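Local coordinates for ABC transporter substrate binding protein (Ribose) (Agrobacterium vitis S4, PDB 4WT7) that probably binds sugars or related polyols in the periplasm for uptake by an ABC transporter, and is seen here holding D-allitol, at residues A[43-46]-A[47-51]; A[174-177]-A[178-181]; A[28-31]-A[32-35]. One frame throughout, in Å; residues are numbered along the deposited sequence.

Contact 1 (A[43-46]-A[47-51]); sequences DHFF and DLQAY. With X9X (D-allitol), chain C.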
loop_
_atom_site.group_PDB
_atom_site.type_symbol
_atom_site.label_atom_id
_atom_site.label_comp_id
_atom_site.label_asym_id
_atom_site.label_seq_id
_atom_site.Cartn_x
_atom_site.Cartn_y
_atom_site.Cartn_z
ATOM N N ASP A 43 -7.825 -2.065 -8.516
ATOM C CA ASP A 43 -7.236 -2.730 -9.672
ATOM C C ASP A 43 -6.130 -3.715 -9.314
ATOM O O ASP A 43 -5.492 -4.273 -10.209
ATOM C CB ASP A 43 -6.666 -1.691 -10.644
ATOM C CG ASP A 43 -5.249 -1.301 -10.293
ATOM O OD1 ASP A 43 -5.010 -0.997 -9.112
ATOM O OD2 ASP A 43 -4.356 -1.345 -11.193
ATOM N N HIS A 44 -5.861 -3.906 -8.025
ATOM C CA HIS A 44 -4.968 -4.980 -7.600
ATOM C C HIS A 44 -5.261 -5.423 -6.184
ATOM O O HIS A 44 -6.138 -4.878 -5.528
ATOM C CB HIS A 44 -3.511 -4.548 -7.702
ATOM C CG HIS A 44 -3.152 -3.412 -6.804
ATOM N ND1 HIS A 44 -3.421 -2.097 -7.134
ATOM C CD2 HIS A 44 -2.517 -3.368 -5.612
ATOM C CE1 HIS A 44 -2.985 -1.303 -6.169
ATOM N NE2 HIS A 44 -2.421 -2.052 -5.242
ATOM N N PHE A 45 -4.472 -6.382 -5.716
ATOM C CA PHE A 45 -4.794 -7.193 -4.535
ATOM C C PHE A 45 -5.129 -6.387 -3.297
ATOM O O PHE A 45 -6.190 -6.570 -2.706
ATOM C CB PHE A 45 -3.617 -8.114 -4.226
ATOM C CG PHE A 45 -3.760 -8.874 -2.959
ATOM C CD1 PHE A 45 -4.624 -9.967 -2.879
ATOM C CD2 PHE A 45 -3.014 -8.524 -1.848
ATOM C CE1 PHE A 45 -4.723 -10.691 -1.689
ATOM C CE2 PHE A 45 -3.111 -9.240 -0.669
ATOM C CZ PHE A 45 -3.972 -10.312 -0.583
ATOM N N PHE A 46 -4.233 -5.500 -2.894
ATOM C CA PHE A 46 -4.422 -4.801 -1.637
ATOM C C PHE A 46 -5.745 -4.016 -1.675
ATOM O O PHE A 46 -6.592 -4.115 -0.751
ATOM C CB PHE A 46 -3.243 -3.878 -1.360
ATOM C CG PHE A 46 -3.368 -3.111 -0.083
ATOM C CD1 PHE A 46 -4.063 -1.921 -0.045
ATOM C CD2 PHE A 46 -2.780 -3.576 1.075
ATOM C CE1 PHE A 46 -4.177 -1.211 1.125
ATOM C CE2 PHE A 46 -2.889 -2.872 2.258
ATOM C CZ PHE A 46 -3.595 -1.690 2.285
ATOM N N ASP A 47 -5.943 -3.269 -2.755
ATOM C CA ASP A 47 -7.061 -2.352 -2.832
ATOM C C ASP A 47 -8.397 -3.075 -2.886
ATOM O O ASP A 47 -9.334 -2.686 -2.203
ATOM C CB ASP A 47 -6.937 -1.443 -4.060
ATOM C CG ASP A 47 -5.667 -0.635 -4.075
ATOM O OD1 ASP A 47 -4.771 -0.825 -3.217
ATOM O OD2 ASP A 47 -5.555 0.212 -4.986
ATOM N N LEU A 48 -8.484 -4.097 -3.738
ATOM C CA LEU A 48 -9.686 -4.906 -3.857
ATOM C C LEU A 48 -10.055 -5.549 -2.513
ATOM O O LEU A 48 -11.187 -5.484 -2.080
ATOM C CB LEU A 48 -9.490 -6.011 -4.921
ATOM C CG LEU A 48 -10.744 -6.836 -5.184
ATOM C CD1 LEU A 48 -11.912 -5.951 -5.493
ATOM C CD2 LEU A 48 -10.528 -7.847 -6.317
ATOM N N GLN A 49 -9.077 -6.150 -1.856
ATOM C CA GLN A 49 -9.296 -6.797 -0.550
ATOM C C GLN A 49 -9.854 -5.866 0.556
ATOM O O GLN A 49 -10.806 -6.188 1.264
ATOM C CB GLN A 49 -7.978 -7.364 -0.077
ATOM C CG GLN A 49 -7.480 -8.531 -0.899
ATOM C CD GLN A 49 -8.218 -9.800 -0.540
ATOM O OE1 GLN A 49 -8.216 -10.245 0.627
ATOM N NE2 GLN A 49 -8.910 -10.350 -1.515
ATOM N N ALA A 50 -9.218 -4.719 0.705
ATOM C CA ALA A 50 -9.608 -3.717 1.690
ATOM C C ALA A 50 -11.007 -3.145 1.392
ATOM O O ALA A 50 -11.822 -2.968 2.269
ATOM C CB ALA A 50 -8.536 -2.571 1.684
ATOM N N TYR A 51 -11.255 -2.825 0.135
ATOM C CA TYR A 51 -12.552 -2.359 -0.309
ATOM C C TYR A 51 -13.635 -3.394 -0.058
ATOM O O TYR A 51 -14.607 -3.108 0.648
ATOM C CB TYR A 51 -12.469 -1.964 -1.786
ATOM C CG TYR A 51 -13.707 -1.324 -2.421
ATOM C CD1 TYR A 51 -14.175 -0.075 -2.006
ATOM C CD2 TYR A 51 -14.364 -1.954 -3.477
ATOM C CE1 TYR A 51 -15.271 0.514 -2.603
ATOM C CE2 TYR A 51 -15.462 -1.385 -4.085
ATOM C CZ TYR A 51 -15.905 -0.138 -3.646
ATOM O OH TYR A 51 -16.981 0.449 -4.252
HETATM O OAA X9X C . -0.871 3.629 -3.539
HETATM C CAG X9X C . -0.375 2.467 -4.099
HETATM C CAI X9X C . -0.235 1.261 -3.229
HETATM O OAC X9X C . 0.818 1.396 -2.305
HETATM C CAK X9X C . -1.549 0.879 -2.612
HETATM O OAE X9X C . -2.434 0.783 -3.661
HETATM C CAL X9X C . -1.493 -0.509 -1.971
HETATM O OAF X9X C . -1.080 -1.470 -2.881
HETATM C CAJ X9X C . -0.740 -0.632 -0.662
HETATM O OAD X9X C . 0.632 -0.758 -0.811
HETATM C CAH X9X C . -1.055 0.421 0.380
HETATM O OAB X9X C . -0.916 0.005 1.721
HETATM O O HOH W 1 -6.425 0.412 -7.664
#
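His-44 and Asp-47, one turn apart at the start of helix 45-60, reach the same ligand, D-allitol, and His-44 CE1 lies 3.2 Å from Asp-47 OD2, ring and carboxylate planes 53° apart. Polar bonds dominate. His-44 NE2 donates to OAF of D-allitol at 2.8 Å, almost straight at 167°, and the neighbouring hydroxyl OAE gives its proton to Asp-47 OD1 at 2.9 Å. On the far side of the imidazole, ND1 donates to Asp-43 OD1 (2.8 Å), which lies close to the ring plane. The two carboxylates, 4.3 Å apart between Asp-43 OD1 and Asp-47 OD2, share a water that donates to both, and Arg-72 takes Asp-47 OD2 in a salt bridge.

Packing is done by the two phenylalanines. One face of the Phe-46 ring receives OAB of D-allitol, 3.2 Å from CZ, while Asp-47 OD1 lies at its edge. With CG anti to the backbone N (chi1 173°), Phe-45 sets its ring against Gln-49 CG in a CH-pi contact.

Among the backbone bonds, Leu-48 N to His-44 O begins the helix, with His-44 as N-cap. The ND1 to OD1 bond probably holds the imidazole in its rotation and polarises it, so that NE2 faces OAF.

Contact 2 (A[174-177]-A[178-181]); sequences LVNV and IKYF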
loop_
_atom_site.group_PDB
_atom_site.type_symbol
_atom_site.label_atom_id
_atom_site.label_comp_id
_atom_site.label_asym_id
_atom_site.label_seq_id
_atom_site.Cartn_x
_atom_site.Cartn_y
_atom_site.Cartn_z
ATOM N N LEU A 174 13.492 3.976 3.698
ATOM C CA LEU A 174 14.568 3.483 2.863
ATOM C C LEU A 174 15.668 4.527 2.871
ATOM O O LEU A 174 16.848 4.235 3.094
ATOM C CB LEU A 174 14.069 3.278 1.443
ATOM C CG LEU A 174 15.172 2.944 0.436
ATOM C CD1 LEU A 174 15.668 1.514 0.684
ATOM C CD2 LEU A 174 14.634 3.130 -0.955
ATOM N N VAL A 175 15.276 5.769 2.626
ATOM C CA VAL A 175 16.270 6.821 2.548
ATOM C C VAL A 175 17.025 6.820 3.878
ATOM O O VAL A 175 18.261 6.897 3.936
ATOM C CB VAL A 175 15.650 8.194 2.302
ATOM C CG1 VAL A 175 16.663 9.253 2.592
ATOM C CG2 VAL A 175 15.122 8.288 0.882
ATOM N N ASN A 176 16.281 6.699 4.955
ATOM C CA ASN A 176 16.891 6.889 6.242
ATOM C C ASN A 176 17.743 5.740 6.697
ATOM O O ASN A 176 18.666 5.924 7.489
ATOM C CB ASN A 176 15.862 7.160 7.292
ATOM C CG ASN A 176 16.484 7.719 8.503
ATOM O OD1 ASN A 176 17.002 8.841 8.471
ATOM N ND2 ASN A 176 16.512 6.937 9.576
ATOM N N VAL A 177 17.384 4.540 6.262
ATOM C CA VAL A 177 18.195 3.399 6.576
ATOM C C VAL A 177 19.515 3.511 5.802
ATOM O O VAL A 177 20.573 3.422 6.405
ATOM C CB VAL A 177 17.453 2.093 6.303
ATOM C CG1 VAL A 177 18.395 0.923 6.357
ATOM C CG2 VAL A 177 16.351 1.921 7.351
ATOM N N ILE A 178 19.467 3.760 4.496
ATOM C CA ILE A 178 20.713 3.730 3.712
ATOM C C ILE A 178 21.620 4.939 3.979
ATOM O O ILE A 178 22.827 4.906 3.712
ATOM C CB ILE A 178 20.470 3.536 2.172
ATOM C CG1 ILE A 178 19.982 4.817 1.494
ATOM C CG2 ILE A 178 19.484 2.383 1.933
ATOM C CD1 ILE A 178 19.608 4.621 0.026
ATOM N N LYS A 179 21.051 6.025 4.483
ATOM C CA LYS A 179 21.887 7.097 4.994
ATOM C C LYS A 179 23.063 6.600 5.889
ATOM O O LYS A 179 24.151 7.185 5.879
ATOM C CB LYS A 179 21.016 8.084 5.751
ATOM C CG LYS A 179 21.762 9.234 6.267
ATOM C CD LYS A 179 20.856 10.388 6.592
ATOM C CE LYS A 179 20.748 10.595 8.065
ATOM N NZ LYS A 179 20.249 11.975 8.426
ATOM N N TYR A 180 22.842 5.528 6.648
ATOM C CA TYR A 180 23.837 4.992 7.577
ATOM C C TYR A 180 24.606 3.771 7.034
ATOM O O TYR A 180 25.289 3.075 7.799
ATOM C CB TYR A 180 23.159 4.648 8.906
ATOM C CG TYR A 180 22.603 5.887 9.543
ATOM C CD1 TYR A 180 23.399 6.676 10.346
ATOM C CD2 TYR A 180 21.308 6.320 9.263
ATOM C CE1 TYR A 180 22.913 7.845 10.896
ATOM C CE2 TYR A 180 20.809 7.507 9.807
ATOM C CZ TYR A 180 21.627 8.269 10.611
ATOM O OH TYR A 180 21.174 9.448 11.142
ATOM N N PHE A 181 24.454 3.534 5.734
ATOM C CA PHE A 181 25.194 2.555 4.946
ATOM C C PHE A 181 25.504 3.218 3.592
ATOM O O PHE A 181 24.895 2.910 2.575
ATOM C CB PHE A 181 24.383 1.287 4.749
ATOM C CG PHE A 181 24.018 0.625 6.031
ATOM C CD1 PHE A 181 22.844 0.942 6.663
ATOM C CD2 PHE A 181 24.877 -0.283 6.621
ATOM C CE1 PHE A 181 22.522 0.376 7.858
ATOM C CE2 PHE A 181 24.561 -0.862 7.798
ATOM C CZ PHE A 181 23.368 -0.530 8.431
#
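Leu-174 and Ile-178 stand one turn apart on the last stretch of helix 165-178, and the isoleucine side chain lies folded over the carbonyl oxygens of that turn. Its CB sits 3.8 Å from Leu-174 O. From there the branches part: CG2 comes within 3.4 Å of Leu-174 O and meets Leu-174 CD1 at 4.1 Å, the two side chains crossing at a slant. CG1, placed between the backbone N and the carbonyl carbon (chi1 76°), passes Leu-174 O and Val-175 O at equal distance, and the terminal CD1 skirts Leu-174 O at 4.1 Å. Ile-178 packs on Val-184 and Ile-186 of strand 184-186.

A nearly straight bond from Ile-178 N to Leu-174 O and a more bent one from Lys-179 N to Val-175 O continue the helical pattern. The next spans three residues instead of four: Tyr-180 N reaches Val-177 O from above the carbonyl plane, and a type I turn carries the chain on to Phe-181. Ring edges meet the last carbonyls, Tyr-180 CD2 at 3.2 Å from Asn-176 O and Phe-181 CD1 at 3.4 Å from Val-177 O. The weakly positive C-H rims thus probably ease the partial negative charge at the helix C-terminus.

Contact 3 (A[28-31]-A[32-35]); sequences LSLK and GKRI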
loop_
_atom_site.group_PDB
_atom_site.type_symbol
_atom_site.label_atom_id
_atom_site.label_comp_id
_atom_site.label_asym_id
_atom_site.label_seq_id
_atom_site.Cartn_x
_atom_site.Cartn_y
_atom_site.Cartn_z
ATOM N N LEU A 28 -21.187 -4.287 18.961
ATOM C CA LEU A 28 -21.239 -3.288 17.909
ATOM C C LEU A 28 -22.318 -3.614 16.859
ATOM O O LEU A 28 -22.652 -4.786 16.604
ATOM C CB LEU A 28 -19.864 -3.154 17.251
ATOM C CG LEU A 28 -18.752 -2.613 18.151
ATOM C CD1 LEU A 28 -17.397 -2.730 17.456
ATOM C CD2 LEU A 28 -19.042 -1.154 18.538
ATOM N N SER A 29 -22.849 -2.555 16.265
ATOM C CA SER A 29 -23.929 -2.629 15.284
ATOM C C SER A 29 -23.852 -1.399 14.389
ATOM O O SER A 29 -23.309 -0.362 14.784
ATOM C CB SER A 29 -25.294 -2.670 15.982
ATOM O OG SER A 29 -26.380 -2.844 15.071
ATOM N N LEU A 30 -24.369 -1.534 13.172
ATOM C CA LEU A 30 -24.544 -0.400 12.285
ATOM C C LEU A 30 -25.960 -0.382 11.750
ATOM O O LEU A 30 -26.252 0.255 10.733
ATOM C CB LEU A 30 -23.530 -0.447 11.140
ATOM C CG LEU A 30 -22.065 -0.192 11.548
ATOM C CD1 LEU A 30 -21.168 -0.259 10.324
ATOM C CD2 LEU A 30 -21.868 1.125 12.233
ATOM N N LYS A 31 -26.859 -1.065 12.462
ATOM C CA LYS A 31 -28.242 -1.170 12.018
ATOM C C LYS A 31 -28.769 0.256 11.870
ATOM O O LYS A 31 -28.451 1.124 12.683
ATOM C CB LYS A 31 -29.061 -2.001 13.018
ATOM C CG LYS A 31 -30.535 -2.104 12.683
ATOM C CD LYS A 31 -31.287 -2.995 13.687
ATOM C CE LYS A 31 -32.833 -2.992 13.451
ATOM N NZ LYS A 31 -33.280 -3.638 12.161
ATOM N N GLY A 32 -29.509 0.525 10.803
ATOM C CA GLY A 32 -30.031 1.854 10.560
ATOM C C GLY A 32 -29.025 2.912 10.137
ATOM O O GLY A 32 -29.408 4.048 9.951
ATOM N N LYS A 33 -27.748 2.564 9.966
ATOM C CA LYS A 33 -26.750 3.553 9.543
ATOM C C LYS A 33 -26.423 3.382 8.074
ATOM O O LYS A 33 -26.489 2.280 7.523
ATOM C CB LYS A 33 -25.439 3.412 10.335
ATOM C CG LYS A 33 -25.622 3.411 11.829
ATOM C CD LYS A 33 -26.189 4.752 12.333
ATOM C CE LYS A 33 -26.447 4.701 13.829
ATOM N NZ LYS A 33 -26.830 6.050 14.297
ATOM N N ARG A 34 -26.065 4.479 7.438
ATOM C CA ARG A 34 -25.552 4.432 6.068
ATOM C C ARG A 34 -24.074 4.811 6.114
ATOM O O ARG A 34 -23.711 5.871 6.658
ATOM C CB ARG A 34 -26.340 5.402 5.180
ATOM C CG ARG A 34 -27.719 4.882 4.773
ATOM C CD ARG A 34 -28.745 5.980 4.469
ATOM N NE ARG A 34 -28.245 7.014 3.547
ATOM C CZ ARG A 34 -27.848 8.242 3.905
ATOM N NH1 ARG A 34 -27.413 9.087 2.986
ATOM N NH2 ARG A 34 -27.894 8.651 5.160
ATOM N N ILE A 35 -23.220 3.952 5.552
ATOM C CA ILE A 35 -21.779 4.198 5.546
ATOM C C ILE A 35 -21.240 4.367 4.120
ATOM O O ILE A 35 -21.358 3.446 3.299
ATOM C CB ILE A 35 -21.001 3.029 6.242
ATOM C CG1 ILE A 35 -21.559 2.757 7.640
ATOM C CG2 ILE A 35 -19.509 3.341 6.295
ATOM C CD1 ILE A 35 -21.822 3.988 8.476
#
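Leu-30 and Lys-33 meet through peptide groups, the flat units of this turn, for no ring takes part. Lys-33 N donates to Leu-30 O at 2.9 Å, arriving from above the carbonyl plane, 37° out of it, consistent with the tight turn. The same oxygen is flanked by the aliphatic start of the Lys-33 side chain, with CB at 3.3 Å and CG at 3.4 Å from Leu-30 O. A bend at chi2 (-64°) then turns the rest of that lysine away.

Ahead of the turn, Ser-29 OG accepts a bond from Lys-31 N at 3.2 Å, forming an ST turn that fixes the entry. Lys-31 lays its CB and CG beside Gly-32 N, each at 3.4 Å, and sends its chain outward, extended until a bend at the last torsion. Gly-32 has a positive phi of 72°, which a residue without a side chain adopts most easily.

On the inner side Leu-30 CD1 touches Ile-35 CG1 at 4.1 Å, the two side chains crossing at about a right angle. Leu-30 also rests on Ile-283 and Ala-287 of helix 275-290, and Ile-35 bonds through its backbone to Glu-64 and Leu-66.

Residues 30 to 33 form a type II beta turn with glycine at its third position, which leads into strand 34-39, an inner strand of the parallel sheet in one of the two alpha/beta domains characteristic of periplasmic binding proteins.

Contact 3 leads into strand 34-39 and contact 1 opens the helix 45-60 that follows it; their nearest atoms are about 9 Å apart. Contact 2 belongs to helix 165-178, which precedes strand 184-186, an edge strand of the other sheet; its centre is about 46 Å from that of contact 3, on the opposite side of the chain's centre. Contact 1 is the most central; like contact 3 it is partly buried, whereas contact 2 lies at the surface. Contact 1 turns an imidazole and a carboxylate to the ligand's hydroxyls. Contact 2 ends a helix with apolar and aromatic groups against carbonyls. Contact 3 combines outward lysines with a buried leucine-isoleucine pair beneath a turn.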